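Local coordinates for protein Diedel (Drosophila melanogaster, PDB 3ZZO) that acts as a secreted cytokine that promotes survival of Sindbis virus infection by suppressing the immune deficiency pathway and limits intestinal stem cell proliferation after bacterial infection, at residues 4-15 against 79-90. Residues are numbered along the deposited sequence; the frame is centred on the assembly and turned at random. Where two conformers were deposited one is given.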
loop_
_atom_site.group_PDB
_atom_site.type_symbol
_atom_site.label_atom_id
_atom_site.label_comp_id
_atom_site.label_asym_id
_atom_site.label_seq_id
_atom_site.Cartn_x
_atom_site.Cartn_y
_atom_site.Cartn_z
ATOM N N THR A 4 -8.875 -5.722 6.247
ATOM C CA THR A 4 -8.791 -6.453 5.018
ATOM C C THR A 4 -8.662 -5.555 3.781
ATOM O O THR A 4 -8.311 -6.035 2.725
ATOM C CB THR A 4 -10.032 -7.363 4.884
ATOM O OG1 THR A 4 -11.201 -6.591 5.242
ATOM C CG2 THR A 4 -9.920 -8.591 5.773
ATOM N N SER A 5 -8.937 -4.262 3.919
ATOM C CA SER A 5 -8.791 -3.345 2.796
ATOM C C SER A 5 -7.312 -3.077 2.525
ATOM O O SER A 5 -6.522 -2.948 3.464
ATOM C CB SER A 5 -9.512 -2.016 3.054
ATOM O OG SER A 5 -10.901 -2.230 3.114
ATOM N N ARG A 6 -6.971 -3.016 1.238
ATOM C CA ARG A 6 -5.634 -2.637 0.793
ATOM C C ARG A 6 -5.739 -2.030 -0.586
ATOM O O ARG A 6 -6.839 -2.034 -1.178
ATOM C CB ARG A 6 -4.664 -3.782 0.875
ATOM C CG ARG A 6 -4.958 -4.975 0.024
ATOM C CD ARG A 6 -4.325 -6.296 0.516
ATOM N NE ARG A 6 -4.671 -7.408 -0.296
ATOM C CZ ARG A 6 -3.865 -8.437 -0.462
ATOM N NH1 ARG A 6 -2.620 -8.488 0.094
ATOM N NH2 ARG A 6 -4.258 -9.413 -1.252
ATOM N N GLU A 7 -4.679 -1.458 -1.107
ATOM C CA GLU A 7 -4.674 -0.934 -2.470
ATOM C C GLU A 7 -3.506 -1.492 -3.229
ATOM O O GLU A 7 -2.390 -1.588 -2.726
ATOM C CB GLU A 7 -4.607 0.599 -2.528
ATOM C CG GLU A 7 -5.892 1.294 -2.185
ATOM C CD GLU A 7 -5.792 2.786 -2.288
ATOM O OE1 GLU A 7 -4.700 3.358 -2.281
ATOM O OE2 GLU A 7 -6.900 3.413 -2.344
ATOM N N LEU A 8 -3.761 -1.815 -4.482
ATOM C CA LEU A 8 -2.736 -2.158 -5.469
ATOM C C LEU A 8 -2.410 -0.911 -6.251
ATOM O O LEU A 8 -3.304 -0.342 -6.898
ATOM C CB LEU A 8 -3.307 -3.205 -6.467
ATOM C CG LEU A 8 -3.934 -4.522 -5.919
ATOM C CD1 LEU A 8 -4.808 -5.192 -6.966
ATOM C CD2 LEU A 8 -2.856 -5.441 -5.388
ATOM N N VAL A 9 -1.183 -0.440 -6.204
ATOM C CA VAL A 9 -0.776 0.786 -6.834
ATOM C C VAL A 9 0.298 0.524 -7.866
ATOM O O VAL A 9 1.309 -0.125 -7.570
ATOM C CB VAL A 9 -0.247 1.788 -5.798
ATOM C CG1 VAL A 9 0.148 3.122 -6.445
ATOM C CG2 VAL A 9 -1.258 2.014 -4.678
ATOM N N GLU A 10 0.080 0.998 -9.093
ATOM C CA GLU A 10 1.104 0.982 -10.134
ATOM C C GLU A 10 1.552 2.412 -10.348
ATOM O O GLU A 10 0.736 3.331 -10.390
ATOM C CB GLU A 10 0.559 0.419 -11.456
ATOM C CG GLU A 10 0.172 -1.014 -11.368
ATOM C CD GLU A 10 -0.261 -1.569 -12.736
ATOM O OE1 GLU A 10 -0.083 -0.921 -13.807
ATOM O OE2 GLU A 10 -0.877 -2.669 -12.733
ATOM N N PHE A 11 2.862 2.607 -10.473
ATOM C CA PHE A 11 3.392 3.966 -10.527
ATOM C C PHE A 11 4.760 3.962 -11.181
ATOM O O PHE A 11 5.428 2.916 -11.255
ATOM C CB PHE A 11 3.498 4.540 -9.100
ATOM C CG PHE A 11 4.453 3.785 -8.187
ATOM C CD1 PHE A 11 4.032 2.632 -7.519
ATOM C CD2 PHE A 11 5.758 4.224 -8.009
ATOM C CE1 PHE A 11 4.926 1.941 -6.727
ATOM C CE2 PHE A 11 6.652 3.513 -7.199
ATOM C CZ PHE A 11 6.222 2.379 -6.564
ATOM N N LYS A 12 5.198 5.125 -11.595
ATOM C CA LYS A 12 6.568 5.346 -12.042
ATOM C C LYS A 12 7.229 6.297 -11.052
ATOM O O LYS A 12 6.574 6.860 -10.178
ATOM C CB LYS A 12 6.610 5.842 -13.480
ATOM C CG LYS A 12 6.302 4.725 -14.451
ATOM C CD LYS A 12 6.178 5.175 -15.930
ATOM C CE LYS A 12 5.847 3.982 -16.844
ATOM N NZ LYS A 12 5.498 4.442 -18.210
ATOM N N MET A 13 8.547 6.415 -11.137
ATOM C CA MET A 13 9.337 7.182 -10.174
ATOM C C MET A 13 10.291 8.090 -10.920
ATOM O O MET A 13 11.007 7.648 -11.818
ATOM C CB MET A 13 10.204 6.203 -9.319
ATOM C CG MET A 13 9.381 5.254 -8.498
ATOM S SD MET A 13 10.385 4.128 -7.553
ATOM C CE MET A 13 10.948 5.220 -6.243
ATOM N N ASP A 14 10.373 9.334 -10.517
ATOM C CA ASP A 14 11.348 10.243 -11.100
ATOM C C ASP A 14 12.756 10.024 -10.602
ATOM O O ASP A 14 13.723 10.248 -11.316
ATOM C CB ASP A 14 10.950 11.678 -10.812
ATOM C CG ASP A 14 9.654 12.080 -11.477
ATOM O OD1 ASP A 14 9.324 11.557 -12.573
ATOM O OD2 ASP A 14 8.966 12.852 -10.829
ATOM N N ARG A 15 12.891 9.581 -9.371
ATOM C CA ARG A 15 14.174 9.320 -8.697
ATOM C C ARG A 15 14.063 8.019 -7.916
ATOM O O ARG A 15 12.961 7.577 -7.588
ATOM C CB ARG A 15 14.539 10.526 -7.748
ATOM C CG ARG A 15 14.648 11.833 -8.520
ATOM C CD ARG A 15 14.790 13.043 -7.577
ATOM N NE ARG A 15 13.563 13.357 -6.844
ATOM C CZ ARG A 15 12.506 13.968 -7.358
ATOM N NH1 ARG A 15 12.497 14.416 -8.607
ATOM N NH2 ARG A 15 11.457 14.241 -6.567
ATOM N N TYR A 79 11.206 10.876 -4.027
ATOM C CA TYR A 79 11.288 10.027 -5.207
ATOM C C TYR A 79 10.428 10.514 -6.351
ATOM O O TYR A 79 10.655 10.100 -7.488
ATOM C CB TYR A 79 10.953 8.588 -4.845
ATOM C CG TYR A 79 11.883 8.009 -3.832
ATOM C CD1 TYR A 79 13.232 7.908 -4.093
ATOM C CD2 TYR A 79 11.440 7.607 -2.595
ATOM C CE1 TYR A 79 14.093 7.395 -3.156
ATOM C CE2 TYR A 79 12.282 7.089 -1.635
ATOM C CZ TYR A 79 13.609 6.955 -1.951
ATOM O OH TYR A 79 14.466 6.441 -1.040
ATOM N N GLY A 80 9.432 11.355 -6.106
ATOM C CA GLY A 80 8.600 11.826 -7.204
ATOM C C GLY A 80 7.717 10.707 -7.795
ATOM O O GLY A 80 7.867 10.320 -8.964
ATOM N N ILE A 81 6.766 10.244 -7.007
ATOM C CA ILE A 81 5.900 9.138 -7.374
ATOM C C ILE A 81 4.840 9.626 -8.372
ATOM O O ILE A 81 4.089 10.563 -8.071
ATOM C CB ILE A 81 5.205 8.553 -6.154
ATOM C CG1 ILE A 81 6.186 8.082 -5.074
ATOM C CG2 ILE A 81 4.235 7.452 -6.555
ATOM C CD1 ILE A 81 7.217 7.085 -5.582
ATOM N N GLN A 82 4.810 8.989 -9.544
ATOM C CA GLN A 82 3.875 9.289 -10.607
ATOM C C GLN A 82 2.860 8.158 -10.671
ATOM O O GLN A 82 3.103 7.083 -11.236
ATOM C CB GLN A 82 4.618 9.439 -11.936
ATOM C CG GLN A 82 5.702 10.513 -11.901
ATOM C CD GLN A 82 5.178 11.867 -11.560
ATOM O OE1 GLN A 82 4.054 12.248 -11.939
ATOM N NE2 GLN A 82 5.980 12.671 -10.909
ATOM N N ILE A 83 1.693 8.356 -10.072
ATOM C CA ILE A 83 0.651 7.320 -9.998
ATOM C C ILE A 83 0.088 7.045 -11.378
ATOM O O ILE A 83 -0.241 7.968 -12.113
ATOM C CB ILE A 83 -0.483 7.760 -9.039
ATOM C CG1 ILE A 83 0.072 7.941 -7.601
ATOM C CG2 ILE A 83 -1.672 6.826 -9.106
ATOM C CD1 ILE A 83 0.355 6.670 -6.919
ATOM N N ILE A 84 -0.047 5.771 -11.714
ATOM C CA ILE A 84 -0.666 5.341 -12.969
ATOM C C ILE A 84 -2.036 4.712 -12.714
ATOM O O ILE A 84 -2.981 5.025 -13.404
ATOM C CB ILE A 84 0.232 4.372 -13.735
ATOM C CG1 ILE A 84 1.518 5.089 -14.139
ATOM C CG2 ILE A 84 -0.458 3.821 -15.000
ATOM C CD1 ILE A 84 2.590 4.188 -14.608
ATOM N N LYS A 85 -2.113 3.788 -11.760
ATOM C CA LYS A 85 -3.321 2.991 -11.522
ATOM C C LYS A 85 -3.418 2.714 -10.029
ATOM O O LYS A 85 -2.418 2.389 -9.395
ATOM C CB LYS A 85 -3.120 1.581 -12.332
ATOM C CG LYS A 85 -4.288 0.713 -12.368
ATOM C CD LYS A 85 -3.921 -0.638 -12.910
ATOM C CE LYS A 85 -3.431 -0.639 -14.323
ATOM N NZ LYS A 85 -2.938 -1.983 -14.880
ATOM N N VAL A 86 -4.646 2.762 -9.482
ATOM C CA VAL A 86 -4.925 2.347 -8.122
ATOM C C VAL A 86 -6.166 1.474 -8.106
ATOM O O VAL A 86 -7.193 1.858 -8.679
ATOM C CB VAL A 86 -5.172 3.559 -7.190
ATOM C CG1 VAL A 86 -5.426 3.113 -5.738
ATOM C CG2 VAL A 86 -3.981 4.527 -7.232
ATOM N N THR A 87 -6.056 0.302 -7.519
ATOM C CA THR A 87 -7.180 -0.624 -7.370
ATOM C C THR A 87 -7.416 -0.879 -5.897
ATOM O O THR A 87 -6.515 -1.298 -5.173
ATOM C CB THR A 87 -6.928 -1.953 -8.094
ATOM O OG1 THR A 87 -6.555 -1.666 -9.449
ATOM C CG2 THR A 87 -8.157 -2.853 -8.024
ATOM N N ARG A 88 -8.646 -0.633 -5.471
ATOM C CA ARG A 88 -9.043 -0.879 -4.079
ATOM C C ARG A 88 -9.476 -2.310 -3.898
ATOM O O ARG A 88 -10.341 -2.825 -4.612
ATOM C CB ARG A 88 -10.160 0.053 -3.683
ATOM C CG ARG A 88 -9.800 1.520 -3.800
ATOM C CD ARG A 88 -10.951 2.446 -3.490
ATOM N NE ARG A 88 -11.989 2.349 -4.499
ATOM C CZ ARG A 88 -12.941 3.260 -4.681
ATOM N NH1 ARG A 88 -13.004 4.363 -3.931
ATOM N NH2 ARG A 88 -13.820 3.074 -5.674
ATOM N N LEU A 89 -8.858 -3.007 -2.946
ATOM C CA LEU A 89 -9.222 -4.385 -2.583
ATOM C C LEU A 89 -9.830 -4.386 -1.186
ATOM O O LEU A 89 -9.417 -3.654 -0.312
ATOM C CB LEU A 89 -7.988 -5.275 -2.610
ATOM C CG LEU A 89 -7.208 -5.307 -3.912
ATOM C CD1 LEU A 89 -6.027 -6.266 -3.797
ATOM C CD2 LEU A 89 -8.060 -5.742 -5.105
ATOM N N PRO A 90 -10.801 -5.264 -0.945
ATOM C CA PRO A 90 -11.448 -6.187 -1.900
ATOM C C PRO A 90 -12.179 -5.422 -2.986
ATOM O O PRO A 90 -12.884 -4.431 -2.740
ATOM C CB PRO A 90 -12.436 -6.978 -1.009
ATOM C CG PRO A 90 -12.721 -6.079 0.092
ATOM C CD PRO A 90 -11.411 -5.380 0.391
HETATM O O HOH W 1 -3.815 -1.143 -9.662
HETATM O O HOH W 2 -3.525 -4.018 -13.462
#
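In the antiparallel sheet of the ferredoxin-like subdomain SD1, strand 81-89 forms an edge and pairs with strand 6-13, whose other side bonds to strand 31-35. A classic beta bulge interrupts the regular pairing: Ile84 N (2.9 Å) and Lys85 N (3.2 Å) both donate to Glu10 O, approaching from the same face of its carbonyl plane, and the register slips by one residue. Val9, Phe11, Met13, Ile81 and Ile83 share one face of the sheet, where helix 69-75 packs on Ile81 and Ile83. With CG between the backbone N and the carbonyl carbon (chi1 62°), the Phe11 ring meets Ile81 CG2 along its CD2 side, at 3.9 Å from CD2, and also meets Phe72 edge-to-face. Nearer the bulge, Ile83 CD1 reaches across to Val9 CG1 at 3.6 Å.

Polar and aliphatic groups share the opposite face. Glu10 and Lys85 run side by side, and the bend of the lysine at chi3 (-63°) brings NZ over the carboxylate in a salt bridge, 3.1 Å from Glu10 OE2 and above its plane. In the conformer given, Leu89 CD1 packs against Leu8 CG, the two side chains crossing at about a right angle. At the other end, past Lys12, the folded Gln82 side chain directs NE2 to the syn side of Asp14 OD2, 3.0 Å away and 26° out of the carboxylate plane.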